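Local coordinates for protein 3'-5'-exonuclease (Saccharomyces cerevisiae, PDB 3E2V) that probably cuts double-stranded DNA without obvious specificity and degrades it from the 3' to the 5' end, as a metal-dependent TatD-type nuclease of yeast, at residues 162-167 with 179-184. Sequence-based numbering, arbitrary orientation.
Sequences IGLDYD and VFFEEQ
Phe181 lays one face of its ring on the backbone of Gly163 in a CH-pi contact: Gly163 CA stands 3.6 Å from the centroid of the Phe181 ring, only 13° off its normal. The phenyl group reaches the strand because CG is anti to the backbone N (chi1 177°). The backbone angles at Gly163 by themselves call for glycine: a CB, pointing away from the helix, would be jammed against the carbonyl oxygen of Ile162.

Two apolar side chains of the strand meet the ring as well. Ile162 CG1 comes to its edge, near the ring plane, 4.0 Å from Phe181 CE1, while Leu164 approaches obliquely, its CG 3.9 Å from Phe181 CD2; both side chains run at about a right angle to Phe181. Ile213 and Leu214 of helix 207-219 also touch Phe181. An alanine in place of Phe181 removes the ring, which would probably open a gap over Gly163 and deprive Ile162 and Leu164 of their apolar partner.

Alongside the ring, the amide of Gln184 packs on Ile162. The other branch of Ile162, CG2, lies against the amide of Gln184, 3.3 Å from OE1, the two side chains running antiparallel. That amide is held at both ends: OE1 accepts from Val89 N, and NE2 donates to Phe180 O one turn back (3.1 Å), lying above the carbonyl plane, on the face opposite the helical bond from Gln184 N.

The contact is buried and seats helix 174-187 against strand 156-165, which precedes it in the chain and is flanked by strands 82-87 and 199-204. Glu161, next to Ile162, is a known magnesium ligand, although the ion here is bound by His253 and Asp303. Such strand-to-helix packing is characteristic of the beta/alpha units of a TIM barrel, the fold of metallo-dependent hydrolases.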
ATOM      1  N   ILE A 162       7.115   3.058  -1.191  1.00 12.50           N
ATOM      2  CA  ILE A 162       8.573   3.048  -1.349  1.00 12.80           C
ATOM      3  C   ILE A 162       9.178   1.941  -0.496  1.00 12.10           C
ATOM      4  O   ILE A 162       8.609   1.558   0.529  1.00 12.76           O
ATOM      5  CB  ILE A 162       9.204   4.421  -1.002  1.00 12.44           C
ATOM      6  CG1 ILE A 162       8.918   4.826   0.449  1.00 13.88           C
ATOM      7  CG2 ILE A 162       8.683   5.507  -1.963  1.00 14.50           C
ATOM      8  CD1 ILE A 162       9.642   6.109   0.893  1.00 13.99           C
ATOM      9  N   GLY A 163      10.313   1.409  -0.925  1.00 12.10           N
ATOM     10  CA  GLY A 163      10.969   0.385  -0.132  1.00 11.90           C
ATOM     11  C   GLY A 163      11.855  -0.498  -0.962  1.00 12.67           C
ATOM     12  O   GLY A 163      12.508  -0.034  -1.902  1.00 13.54           O
ATOM     13  N   LEU A 164      11.861  -1.781  -0.613  1.00 12.54           N
ATOM     14  CA  LEU A 164      12.764  -2.750  -1.232  1.00 12.66           C
ATOM     15  C   LEU A 164      12.003  -4.011  -1.599  1.00 13.10           C
ATOM     16  O   LEU A 164      11.134  -4.450  -0.832  1.00 14.53           O
ATOM     17  CB  LEU A 164      13.909  -3.095  -0.272  1.00 12.83           C
ATOM     18  CG  LEU A 164      14.803  -1.959   0.220  1.00 13.39           C
ATOM     19  CD1 LEU A 164      15.869  -2.480   1.185  1.00 14.76           C
ATOM     20  CD2 LEU A 164      15.491  -1.287  -0.955  1.00 13.67           C
ATOM     21  N   ASP A 165      12.328  -4.602  -2.748  1.00 13.52           N
ATOM     22  CA  ASP A 165      11.693  -5.850  -3.171  1.00 13.66           C
ATOM     23  C   ASP A 165      12.713  -6.734  -3.844  1.00 13.43           C
ATOM     24  O   ASP A 165      12.992  -6.588  -5.024  1.00 14.28           O
ATOM     25  CB  ASP A 165      10.535  -5.558  -4.127  1.00 14.54           C
ATOM     26  CG  ASP A 165       9.669  -6.790  -4.398  1.00 16.09           C
ATOM     27  OD1 ASP A 165      10.165  -7.926  -4.304  1.00 17.47           O
ATOM     28  OD2 ASP A 165       8.468  -6.613  -4.694  1.00 20.25           O
ATOM     29  N   TYR A 166      13.255  -7.655  -3.069  1.00 13.47           N
ATOM     30  CA  TYR A 166      14.329  -8.527  -3.542  1.00 14.20           C
ATOM     31  C   TYR A 166      13.796  -9.745  -4.297  1.00 14.97           C
ATOM     32  O   TYR A 166      14.590 -10.555  -4.768  1.00 15.35           O
ATOM     33  CB  TYR A 166      15.248  -8.900  -2.380  1.00 14.63           C
ATOM     34  CG  TYR A 166      16.111  -7.733  -1.865  1.00 13.90           C
ATOM     35  CD1 TYR A 166      15.981  -6.444  -2.392  1.00 13.69           C
ATOM     36  CD2 TYR A 166      17.059  -7.927  -0.861  1.00 13.78           C
ATOM     37  CE1 TYR A 166      16.766  -5.381  -1.919  1.00 13.78           C
ATOM     38  CE2 TYR A 166      17.859  -6.861  -0.380  1.00 15.14           C
ATOM     39  CZ  TYR A 166      17.706  -5.603  -0.921  1.00 13.90           C
ATOM     40  OH  TYR A 166      18.478  -4.566  -0.462  1.00 15.70           O
ATOM     41  N   ASP A 167      12.471  -9.861  -4.416  1.00 15.65           N
ATOM     42  CA  ASP A 167      11.865 -10.850  -5.325  1.00 16.39           C
ATOM     43  C   ASP A 167      11.757 -10.297  -6.740  1.00 17.78           C
ATOM     44  O   ASP A 167      11.256 -10.986  -7.637  1.00 19.22           O
ATOM     45  CB  ASP A 167      10.454 -11.226  -4.872  1.00 17.13           C
ATOM     46  CG  ASP A 167      10.430 -12.132  -3.651  1.00 17.99           C
ATOM     47  OD1 ASP A 167      11.468 -12.327  -2.994  1.00 17.76           O
ATOM     48  OD2 ASP A 167       9.336 -12.666  -3.352  1.00 22.37           O
ATOM     49  N   VAL A 179      19.418   2.926  -3.290  1.00 14.46           N
ATOM     50  CA  VAL A 179      19.693   4.359  -3.441  1.00 15.14           C
ATOM     51  C   VAL A 179      18.407   5.193  -3.517  1.00 14.27           C
ATOM     52  O   VAL A 179      18.286   6.220  -2.839  1.00 14.57           O
ATOM     53  CB  VAL A 179      20.590   4.659  -4.657  1.00 15.83           C
ATOM     54  CG1 VAL A 179      20.755   6.157  -4.828  1.00 19.26           C
ATOM     55  CG2 VAL A 179      21.954   4.024  -4.462  1.00 19.44           C
ATOM     56  N   PHE A 180      17.452   4.757  -4.335  1.00 13.33           N
ATOM     57  CA  PHE A 180      16.245   5.559  -4.538  1.00 13.42           C
ATOM     58  C   PHE A 180      15.178   5.392  -3.462  1.00 13.34           C
ATOM     59  O   PHE A 180      14.354   6.273  -3.288  1.00 13.24           O
ATOM     60  CB  PHE A 180      15.757   5.442  -5.985  1.00 13.81           C
ATOM     61  CG  PHE A 180      16.672   6.137  -6.934  1.00 14.16           C
ATOM     62  CD1 PHE A 180      16.701   7.529  -6.965  1.00 13.62           C
ATOM     63  CD2 PHE A 180      17.592   5.422  -7.694  1.00 14.32           C
ATOM     64  CE1 PHE A 180      17.605   8.209  -7.805  1.00 13.59           C
ATOM     65  CE2 PHE A 180      18.509   6.088  -8.524  1.00 15.31           C
ATOM     66  CZ  PHE A 180      18.522   7.468  -8.570  1.00 15.77           C
ATOM     67  N   PHE A 181      15.226   4.292  -2.710  1.00 12.99           N
ATOM     68  CA  PHE A 181      14.451   4.235  -1.458  1.00 12.73           C
ATOM     69  C   PHE A 181      14.967   5.335  -0.521  1.00 13.23           C
ATOM     70  O   PHE A 181      14.189   6.142   0.017  1.00 13.08           O
ATOM     71  CB  PHE A 181      14.586   2.841  -0.839  1.00 13.15           C
ATOM     72  CG  PHE A 181      13.897   2.654   0.497  1.00 13.02           C
ATOM     73  CD1 PHE A 181      12.695   3.305   0.819  1.00 12.96           C
ATOM     74  CD2 PHE A 181      14.417   1.739   1.396  1.00 14.14           C
ATOM     75  CE1 PHE A 181      12.074   3.070   2.057  1.00 12.49           C
ATOM     76  CE2 PHE A 181      13.812   1.487   2.616  1.00 13.05           C
ATOM     77  CZ  PHE A 181      12.640   2.139   2.958  1.00 13.13           C
ATOM     78  N   GLU A 182      16.286   5.372  -0.334  1.00 13.30           N
ATOM     79  CA  GLU A 182      16.861   6.339   0.582  1.00 14.07           C
ATOM     80  C   GLU A 182      16.660   7.788   0.138  1.00 13.91           C
ATOM     81  O   GLU A 182      16.325   8.633   0.964  1.00 13.69           O
ATOM     82  CB  GLU A 182      18.343   6.049   0.826  1.00 13.97           C
ATOM     83  CG  GLU A 182      18.984   7.059   1.777  1.00 17.56           C
ATOM     84  CD  GLU A 182      20.329   6.606   2.292  1.00 22.91           C
ATOM     85  OE1 GLU A 182      20.613   5.391   2.285  1.00 24.48           O
ATOM     86  OE2 GLU A 182      21.104   7.490   2.711  1.00 24.81           O
ATOM     87  N   GLU A 183      16.820   8.081  -1.152  1.00 13.49           N
ATOM     88  CA  GLU A 183      16.608   9.457  -1.615  1.00 13.28           C
ATOM     89  C   GLU A 183      15.149   9.901  -1.427  1.00 13.32           C
ATOM     90  O   GLU A 183      14.878  11.057  -1.081  1.00 14.21           O
ATOM     91  CB  GLU A 183      17.052   9.659  -3.079  1.00 13.19           C
ATOM     92  CG  GLU A 183      18.563   9.501  -3.276  1.00 15.40           C
ATOM     93  CD  GLU A 183      19.388  10.458  -2.392  1.00 15.76           C
ATOM     94  OE1 GLU A 183      19.132  11.693  -2.409  1.00 17.78           O
ATOM     95  OE2 GLU A 183      20.297   9.970  -1.675  1.00 18.61           O
ATOM     96  N   GLN A 184      14.210   8.979  -1.640  1.00 12.67           N
ATOM     97  CA  GLN A 184      12.807   9.297  -1.363  1.00 12.25           C
ATOM     98  C   GLN A 184      12.527   9.490   0.117  1.00 12.64           C
ATOM     99  O   GLN A 184      11.722  10.340   0.495  1.00 12.98           O
ATOM    100  CB  GLN A 184      11.884   8.240  -1.986  1.00 12.29           C
ATOM    101  CG  GLN A 184      11.854   8.340  -3.522  1.00 11.97           C
ATOM    102  CD  GLN A 184      10.926   7.312  -4.126  1.00 12.11           C
ATOM    103  OE1 GLN A 184       9.748   7.596  -4.349  1.00 13.12           O
ATOM    104  NE2 GLN A 184      11.432   6.089  -4.339  1.00 12.37           N
TER